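Aminopentol aminotransferase (Sphingopyxis macrogoltabida, PDB 6HBS) catalyses the pyridoxal 5'-phosphate-dependent deamination of aminopentol, the hydrolysed form of fumonisin B1, to its 2-keto derivative, preferably with pyruvate as amino group acceptor. Local coordinates at residues 137-142 against 190-195; 224-229 against 250-255; 354-359 against 410-415. All coordinates share one frame; numbering follows the deposited sequence.

Contact 1 of 3, residues 137-142 against 190-195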
loop_
_atom_site.group_PDB
_atom_site.type_symbol
_atom_site.label_atom_id
_atom_site.label_comp_id
_atom_site.label_asym_id
_atom_site.label_seq_id
_atom_site.Cartn_x
_atom_site.Cartn_y
_atom_site.Cartn_z
ATOM N N THR A 137 16.051 18.902 -5.650
ATOM C CA THR A 137 16.986 17.778 -5.713
ATOM C C THR A 137 16.871 16.904 -4.459
ATOM O O THR A 137 16.983 17.364 -3.321
ATOM C CB THR A 137 18.438 18.215 -5.983
ATOM O OG1 THR A 137 18.477 18.944 -7.220
ATOM C CG2 THR A 137 19.361 17.016 -6.078
ATOM N N ILE A 138 16.696 15.612 -4.707
ATOM C CA ILE A 138 16.705 14.596 -3.654
ATOM C C ILE A 138 18.025 13.813 -3.751
ATOM O O ILE A 138 18.339 13.270 -4.798
ATOM C CB ILE A 138 15.477 13.672 -3.799
ATOM C CG1 ILE A 138 14.179 14.464 -3.648
ATOM C CG2 ILE A 138 15.555 12.517 -2.818
ATOM C CD1 ILE A 138 13.867 14.931 -2.258
ATOM N N LEU A 139 18.789 13.781 -2.661
ATOM C CA LEU A 139 20.067 13.036 -2.670
ATOM C C LEU A 139 19.873 11.629 -2.092
ATOM O O LEU A 139 19.464 11.497 -0.934
ATOM C CB LEU A 139 21.106 13.806 -1.859
ATOM C CG LEU A 139 21.501 15.177 -2.423
ATOM C CD1 LEU A 139 22.595 15.822 -1.580
ATOM C CD2 LEU A 139 21.877 15.075 -3.882
ATOM N N CYS A 140 20.244 10.604 -2.863
ATOM C CA CYS A 140 20.202 9.211 -2.390
ATOM C C CYS A 140 21.580 8.577 -2.634
ATOM O O CYS A 140 22.345 9.042 -3.482
ATOM C CB CYS A 140 19.116 8.418 -3.115
ATOM S SG CYS A 140 17.464 9.120 -2.844
ATOM N N ALA A 141 21.900 7.553 -1.843
ATOM C CA ALA A 141 23.117 6.771 -2.010
ATOM C C ALA A 141 22.967 5.889 -3.247
ATOM O O ALA A 141 21.897 5.291 -3.448
ATOM C CB ALA A 141 23.331 5.935 -0.770
ATOM N N LYS A 142 24.033 5.784 -4.065
ATOM C CA LYS A 142 24.073 4.860 -5.183
ATOM C C LYS A 142 23.745 3.447 -4.689
ATOM O O LYS A 142 24.328 2.985 -3.704
ATOM C CB LYS A 142 25.472 4.755 -5.803
ATOM C CG LYS A 142 25.920 5.961 -6.595
ATOM C CD LYS A 142 27.402 5.918 -7.003
ATOM C CE LYS A 142 27.886 7.242 -7.574
ATOM N NZ LYS A 142 28.105 8.249 -6.501
ATOM N N ALA A 190 16.590 19.437 -1.549
ATOM C CA ALA A 190 15.338 19.335 -0.787
ATOM C C ALA A 190 15.537 18.384 0.396
ATOM O O ALA A 190 15.058 18.633 1.506
ATOM C CB ALA A 190 14.245 18.855 -1.698
ATOM N N ALA A 191 16.264 17.281 0.157
ATOM C CA ALA A 191 16.489 16.276 1.177
ATOM C C ALA A 191 17.677 15.369 0.847
ATOM O O ALA A 191 18.042 15.200 -0.326
ATOM C CB ALA A 191 15.248 15.444 1.323
ATOM N N VAL A 192 18.207 14.761 1.913
ATOM C CA VAL A 192 19.127 13.623 1.896
ATOM C C VAL A 192 18.394 12.404 2.481
ATOM O O VAL A 192 17.931 12.441 3.638
ATOM C CB VAL A 192 20.364 13.898 2.786
ATOM C CG1 VAL A 192 21.206 12.640 2.974
ATOM C CG2 VAL A 192 21.218 15.038 2.260
ATOM N N PHE A 193 18.316 11.337 1.706
ATOM C CA PHE A 193 17.843 10.045 2.178
ATOM C C PHE A 193 19.067 9.196 2.516
ATOM O O PHE A 193 20.012 9.102 1.686
ATOM C CB PHE A 193 17.034 9.307 1.110
ATOM C CG PHE A 193 15.606 9.760 0.951
ATOM C CD1 PHE A 193 15.302 11.031 0.503
ATOM C CD2 PHE A 193 14.555 8.892 1.247
ATOM C CE1 PHE A 193 13.980 11.433 0.345
ATOM C CE2 PHE A 193 13.242 9.297 1.090
ATOM C CZ PHE A 193 12.951 10.564 0.646
ATOM N N ALA A 194 19.026 8.574 3.701
ATOM C CA ALA A 194 20.014 7.589 4.140
ATOM C C ALA A 194 19.300 6.413 4.828
ATOM O O ALA A 194 18.497 6.631 5.701
ATOM C CB ALA A 194 20.973 8.261 5.080
ATOM N N THR A 195 19.646 5.178 4.448
ATOM C CA THR A 195 19.398 4.000 5.268
ATOM C C THR A 195 20.391 4.033 6.428
ATOM O O THR A 195 21.460 4.634 6.335
ATOM C CB THR A 195 19.493 2.701 4.463
ATOM O OG1 THR A 195 20.804 2.480 3.937
ATOM C CG2 THR A 195 18.481 2.674 3.347
HETATM O O HOH W 1 20.002 6.771 0.316
#
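Strands 137-141 and 190-194 are parallel neighbours in the mixed seven-stranded sheet of this class-III aminotransferase, and Ile138 pairs with Ala191, Leu139 with Val192. Their axes run 13° apart. The ladder zigzags as parallel pairing requires: Leu139 gives its N-H to Ala191 O and takes the N-H of Phe193 on its own O, while Ala190 N bonds to Thr137 O at 2.8 Å. Beyond Phe193 the strands part, and a water fills in, accepting from Ala141 N and donating to Phe193 O.

On the face of Ile138 and Ala191, helix 118-133 packs against the sheet, and small alanines allow the branched isoleucine to lie across them: its CD1 comes 3.9 Å from Ala191 CB and 4.0 Å from Ala190 CB. On the other face Leu139 CD1 reaches Val192 CG2 at 4.2 Å, both residues packing on Phe182 of helix 175-184. The broad, flat ring of Phe193 suits a place between Ile138 and Cys140 on one strand and His146 of the cofactor pocket and Trp151, both edge-to-face. Cys140 SG lies obliquely to this ring, 5.0 Å from its centroid. Ile138 CG2, placed anti to the backbone N, touches the ring at Phe193 CD1, 3.6 Å away.

Contact 2 of 3, residues 224-229 against 250-255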
loop_
_atom_site.group_PDB
_atom_site.type_symbol
_atom_site.label_atom_id
_atom_site.label_comp_id
_atom_site.label_asym_id
_atom_site.label_seq_id
_atom_site.Cartn_x
_atom_site.Cartn_y
_atom_site.Cartn_z
ATOM N N GLY A 224 19.115 23.932 5.159
ATOM C CA GLY A 224 17.640 23.812 5.303
ATOM C C GLY A 224 17.060 22.531 4.689
ATOM O O GLY A 224 15.873 22.278 4.831
ATOM N N ALA A 225 17.882 21.713 4.013
ATOM C CA ALA A 225 17.429 20.431 3.456
ATOM C C ALA A 225 17.017 19.515 4.605
ATOM O O ALA A 225 17.577 19.616 5.680
ATOM C CB ALA A 225 18.525 19.779 2.667
ATOM N N LEU A 226 16.051 18.625 4.358
ATOM C CA LEU A 226 15.615 17.667 5.406
ATOM C C LEU A 226 16.455 16.402 5.346
ATOM O O LEU A 226 16.602 15.810 4.275
ATOM C CB LEU A 226 14.143 17.311 5.201
ATOM C CG LEU A 226 13.156 18.468 5.272
ATOM C CD1 LEU A 226 11.722 17.945 5.269
ATOM C CD2 LEU A 226 13.392 19.322 6.486
ATOM N N LEU A 227 16.905 15.955 6.526
ATOM C CA LEU A 227 17.534 14.658 6.700
ATOM C C LEU A 227 16.446 13.606 6.924
ATOM O O LEU A 227 15.668 13.703 7.869
ATOM C CB LEU A 227 18.508 14.659 7.881
ATOM C CG LEU A 227 19.238 13.335 8.093
ATOM C CD1 LEU A 227 19.967 12.910 6.831
ATOM C CD2 LEU A 227 20.189 13.406 9.271
ATOM N N VAL A 228 16.422 12.623 6.040
ATOM C CA VAL A 228 15.443 11.554 6.067
ATOM C C VAL A 228 16.180 10.235 6.314
ATOM O O VAL A 228 16.974 9.794 5.477
ATOM C CB VAL A 228 14.657 11.486 4.752
ATOM C CG1 VAL A 228 13.555 10.443 4.862
ATOM C CG2 VAL A 228 14.091 12.853 4.333
ATOM N N VAL A 229 15.887 9.574 7.439
ATOM C CA VAL A 229 16.438 8.238 7.656
ATOM C C VAL A 229 15.383 7.220 7.234
ATOM O O VAL A 229 14.278 7.233 7.763
ATOM C CB VAL A 229 16.889 8.040 9.106
ATOM C CG1 VAL A 229 17.121 6.579 9.431
ATOM C CG2 VAL A 229 18.131 8.851 9.403
ATOM N N GLU A 250 19.968 12.865 14.990
ATOM C CA GLU A 250 18.514 12.836 14.804
ATOM C C GLU A 250 18.146 13.375 13.429
ATOM O O GLU A 250 18.505 14.486 13.048
ATOM C CB GLU A 250 17.793 13.631 15.889
ATOM C CG GLU A 250 17.928 13.015 17.262
ATOM C CD GLU A 250 17.172 13.734 18.366
ATOM O OE1 GLU A 250 17.371 13.379 19.541
ATOM O OE2 GLU A 250 16.367 14.626 18.051
ATOM N N PRO A 251 17.368 12.609 12.635
ATOM C CA PRO A 251 16.857 13.131 11.376
ATOM C C PRO A 251 15.697 14.121 11.592
ATOM O O PRO A 251 15.191 14.280 12.702
ATOM C CB PRO A 251 16.391 11.857 10.664
ATOM C CG PRO A 251 15.919 10.981 11.812
ATOM C CD PRO A 251 16.914 11.246 12.924
ATOM N N ASP A 252 15.268 14.739 10.500
ATOM C CA ASP A 252 14.050 15.526 10.450
ATOM C C ASP A 252 12.835 14.623 10.190
ATOM O O ASP A 252 11.790 14.859 10.769
ATOM C CB ASP A 252 14.151 16.589 9.375
ATOM C CG ASP A 252 15.361 17.481 9.627
ATOM O OD1 ASP A 252 15.480 17.928 10.757
ATOM O OD2 ASP A 252 16.200 17.615 8.737
ATOM N N LEU A 253 12.976 13.657 9.280
ATOM C CA LEU A 253 11.926 12.672 8.968
ATOM C C LEU A 253 12.540 11.286 9.114
ATOM O O LEU A 253 13.694 11.079 8.799
ATOM C CB LEU A 253 11.422 12.824 7.527
ATOM C CG LEU A 253 10.883 14.183 7.078
ATOM C CD1 LEU A 253 10.491 14.145 5.621
ATOM C CD2 LEU A 253 9.695 14.638 7.915
ATOM N N SER A 254 11.734 10.325 9.526
ATOM C CA SER A 254 12.121 8.928 9.450
ATOM C C SER A 254 10.931 8.138 8.900
ATOM O O SER A 254 9.773 8.430 9.230
ATOM C CB SER A 254 12.583 8.406 10.796
ATOM O OG SER A 254 11.617 8.654 11.807
ATOM N N CYS A 255 11.249 7.139 8.086
ATOM C CA CYS A 255 10.317 6.272 7.435
ATOM C C CYS A 255 10.387 4.894 8.095
ATOM O O CYS A 255 11.496 4.347 8.349
ATOM C CB CYS A 255 10.650 6.124 5.957
ATOM S SG CYS A 255 10.680 7.687 5.038
#
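Leu226 opens the pairing of strand 226-229 with 253-255, parallel neighbours in the large sheet of the aminotransferase fold. Its CD1 meets Leu253 CD1 at 4.0 Å, two branched, apolar leucines that also pack on helix 118-133, while its CD2 rests near the carboxylate of Asp252. Leu227 comes next, and its N-H finds a side chain where a strand partner would normally offer a carbonyl: Asp252 OD2 accepts it at 2.9 Å, on the anti side and 22° out of the carboxylate plane. Leu227 O takes two donors, Asp252 N and the straighter Leu253 N (173°), and the leucine side chain lies against Pro251. Regular pairing follows. Val228 sets CG2 against Leu253 CD1 and CG1 4.0 Å from Cys255 SG, small apolar groups that suit a buried sheet face. Val229 bonds through N to Leu253 O and through O to Cys255 N; its CG2, anti to the carbonyl carbon, packs on Pro251 CB at 3.7 Å.

Asp252 also forms salt bridges with Arg217 through OD2 and Lys274 through OD1. An alanine here would probably leave Leu227 N without its acceptor and both cations without this mate. Two positive partners are likely to keep the buried carboxylate ionised; the same group, through OD2, also accepts the Leu227 N-H where the strands begin to pair.

Contact 3 of 3, residues 354-359 against 410-415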
loop_
_atom_site.group_PDB
_atom_site.type_symbol
_atom_site.label_atom_id
_atom_site.label_comp_id
_atom_site.label_asym_id
_atom_site.label_seq_id
_atom_site.Cartn_x
_atom_site.Cartn_y
_atom_site.Cartn_z
ATOM N N ASP A 354 30.831 -15.204 -8.314
ATOM C CA ASP A 354 29.576 -15.484 -9.023
ATOM C C ASP A 354 28.557 -16.181 -8.107
ATOM O O ASP A 354 27.526 -16.664 -8.580
ATOM C CB ASP A 354 29.792 -16.255 -10.323
ATOM C CG ASP A 354 30.388 -17.631 -10.132
ATOM O OD1 ASP A 354 30.500 -18.091 -8.968
ATOM O OD2 ASP A 354 30.699 -18.241 -11.164
ATOM N N PHE A 355 28.853 -16.236 -6.805
ATOM C CA PHE A 355 27.904 -16.696 -5.773
ATOM C C PHE A 355 27.622 -18.196 -5.874
ATOM O O PHE A 355 26.757 -18.699 -5.144
ATOM C CB PHE A 355 26.607 -15.870 -5.798
ATOM C CG PHE A 355 26.769 -14.522 -5.145
ATOM C CD1 PHE A 355 27.358 -13.471 -5.839
ATOM C CD2 PHE A 355 26.368 -14.312 -3.831
ATOM C CE1 PHE A 355 27.555 -12.241 -5.236
ATOM C CE2 PHE A 355 26.557 -13.075 -3.234
ATOM C CZ PHE A 355 27.136 -12.038 -3.939
ATOM N N ARG A 356 28.402 -18.946 -6.661
ATOM C CA ARG A 356 28.111 -20.390 -6.840
ATOM C C ARG A 356 28.262 -21.163 -5.512
ATOM O O ARG A 356 27.498 -22.133 -5.281
ATOM C CB ARG A 356 28.975 -21.000 -7.952
ATOM C CG ARG A 356 30.367 -21.431 -7.517
ATOM C CD ARG A 356 31.181 -22.067 -8.641
ATOM N NE ARG A 356 31.438 -21.131 -9.729
ATOM C CZ ARG A 356 31.793 -21.482 -10.964
ATOM N NH1 ARG A 356 31.884 -22.758 -11.301
ATOM N NH2 ARG A 356 32.057 -20.552 -11.861
ATOM N N ILE A 357 29.201 -20.752 -4.645
ATOM C CA ILE A 357 29.408 -21.417 -3.347
ATOM C C ILE A 357 28.249 -21.091 -2.398
ATOM O O ILE A 357 27.700 -21.978 -1.757
ATOM C CB ILE A 357 30.740 -21.048 -2.685
ATOM C CG1 ILE A 357 31.942 -21.296 -3.604
ATOM C CG2 ILE A 357 30.882 -21.804 -1.379
ATOM C CD1 ILE A 357 33.264 -20.845 -2.992
ATOM N N GLY A 358 27.929 -19.795 -2.288
ATOM C CA GLY A 358 26.866 -19.302 -1.443
ATOM C C GLY A 358 25.518 -19.913 -1.788
ATOM O O GLY A 358 24.731 -20.232 -0.887
ATOM N N TYR A 359 25.251 -20.022 -3.088
ATOM C CA TYR A 359 24.020 -20.582 -3.609
ATOM C C TYR A 359 23.924 -22.037 -3.171
ATOM O O TYR A 359 22.881 -22.507 -2.626
ATOM C CB TYR A 359 23.939 -20.386 -5.128
ATOM C CG TYR A 359 23.269 -19.103 -5.544
ATOM C CD1 TYR A 359 23.586 -17.888 -4.950
ATOM C CD2 TYR A 359 22.258 -19.103 -6.492
ATOM C CE1 TYR A 359 22.964 -16.705 -5.342
ATOM C CE2 TYR A 359 21.600 -17.934 -6.864
ATOM C CZ TYR A 359 21.966 -16.729 -6.304
ATOM O OH TYR A 359 21.304 -15.587 -6.651
ATOM N N LEU A 410 30.376 -27.433 -8.816
ATOM C CA LEU A 410 29.504 -26.267 -8.520
ATOM C C LEU A 410 29.380 -25.384 -9.761
ATOM O O LEU A 410 30.371 -25.119 -10.425
ATOM C CB LEU A 410 30.091 -25.460 -7.358
ATOM C CG LEU A 410 30.061 -26.152 -5.998
ATOM C CD1 LEU A 410 30.590 -25.224 -4.905
ATOM C CD2 LEU A 410 28.655 -26.651 -5.685
ATOM N N GLN A 411 28.159 -24.909 -10.023
ATOM C CA GLN A 411 27.829 -24.078 -11.188
ATOM C C GLN A 411 27.204 -22.769 -10.716
ATOM O O GLN A 411 26.444 -22.782 -9.753
ATOM C CB GLN A 411 26.794 -24.768 -12.083
ATOM C CG GLN A 411 27.220 -26.123 -12.622
ATOM C CD GLN A 411 27.925 -25.966 -13.945
ATOM O OE1 GLN A 411 28.981 -25.341 -14.031
ATOM N NE2 GLN A 411 27.328 -26.522 -14.989
ATOM N N PRO A 412 27.423 -21.625 -11.412
ATOM C CA PRO A 412 26.674 -20.400 -11.121
ATOM C C PRO A 412 25.211 -20.556 -11.572
ATOM O O PRO A 412 24.904 -21.389 -12.415
ATOM C CB PRO A 412 27.404 -19.312 -11.934
ATOM C CG PRO A 412 28.013 -20.080 -13.097
ATOM C CD PRO A 412 28.359 -21.449 -12.536
ATOM N N HIS A 413 24.323 -19.758 -10.990
ATOM C CA HIS A 413 22.925 -19.725 -11.375
ATOM C C HIS A 413 22.794 -19.161 -12.796
ATOM O O HIS A 413 23.308 -18.075 -13.050
ATOM C CB HIS A 413 22.174 -18.885 -10.336
ATOM C CG HIS A 413 20.700 -18.863 -10.534
ATOM N ND1 HIS A 413 20.100 -18.046 -11.477
ATOM C CD2 HIS A 413 19.716 -19.566 -9.924
ATOM C CE1 HIS A 413 18.793 -18.243 -11.424
ATOM N NE2 HIS A 413 18.529 -19.167 -10.472
ATOM N N PRO A 414 22.117 -19.849 -13.758
ATOM C CA PRO A 414 22.086 -19.396 -15.157
ATOM C C PRO A 414 21.587 -17.951 -15.343
ATOM O O PRO A 414 22.300 -17.123 -15.935
ATOM C CB PRO A 414 21.119 -20.366 -15.871
ATOM C CG PRO A 414 20.383 -21.097 -14.744
ATOM C CD PRO A 414 21.339 -21.085 -13.567
ATOM N N ILE A 415 20.386 -17.664 -14.816
ATOM C CA ILE A 415 19.742 -16.346 -14.956
ATOM C C ILE A 415 20.661 -15.272 -14.349
ATOM O O ILE A 415 20.777 -14.173 -14.901
ATOM C CB ILE A 415 18.316 -16.332 -14.352
ATOM C CG1 ILE A 415 17.355 -17.262 -15.111
ATOM C CG2 ILE A 415 17.768 -14.909 -14.267
ATOM C CD1 ILE A 415 17.034 -18.572 -14.406
HETATM O O HOH W 2 25.304 -18.455 -8.374
#
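Arg356, in the first turn of helix 356-367, comes closest by backbone to Pro412, CA to CA 4.5 Å, where the irregular segment 410-415 passes the helix start. A water ties the two backbones together, donating to Asp354 O and accepting from His413 N.

Arginine suits this place because its long chain can pack along its length and still bond at its end. Its CD lies 3.8 Å from Leu410 CB, and the chain bends at chi3 (63°). From there NH1 donates to Leu410 O at 2.9 Å, with the N-H bent to 138°. Pro412 CD sits over the centre of one guanidinium face, 3.7 Å above the plane, and the flat cation takes this apolar cover on its face while its N-H groups bond round the rim. Asp354 holds the group side-on: NE bonds to OD1, and NH2 forms a salt bridge with OD2 at 2.8 Å, both oxygens using syn lone pairs. Asp354 OD1 also takes the backbone N-H of Arg356 from above the carboxylate plane, completing an Asx turn. Held by aspartate and a carbonyl, the guanidinium is likely to have little freedom to rotate. Asp354 OD2 also touches Pro412 CB.

Farther along, Tyr359, whose OH bonds to Leu30 O, brings CE2 to His413 CB at 3.6 Å, the two rings lying oblique with planes at 64°. The contact thus lays the tail that follows helix 386-405 over the start of helix 356-367, where Phe355, at the N-cap position, packs edge-to-face on Phe348 of strand 346-349.

Contacts 1 and 2 are parts of one buried sheet, whereas contact 3 is partly exposed and has its centre about 33 and 39 Å from theirs. The first two meet directly: strands 189-194 and 226-230 are neighbours, with Val192 O and Val228 N 2.8 Å apart in a probable hydrogen bond, and helix 118-133 covers side chains of both. Each rests on a parallel backbone ladder and apolar packing, but in contact 2 a buried carboxylate takes over one bond at the start of the ladder. In contact 3, joining a helix start to the C-terminal tail, a side-chain-to-carbonyl bond and a bridging water cross between the segments, and an ion pair within the first holds the arginine.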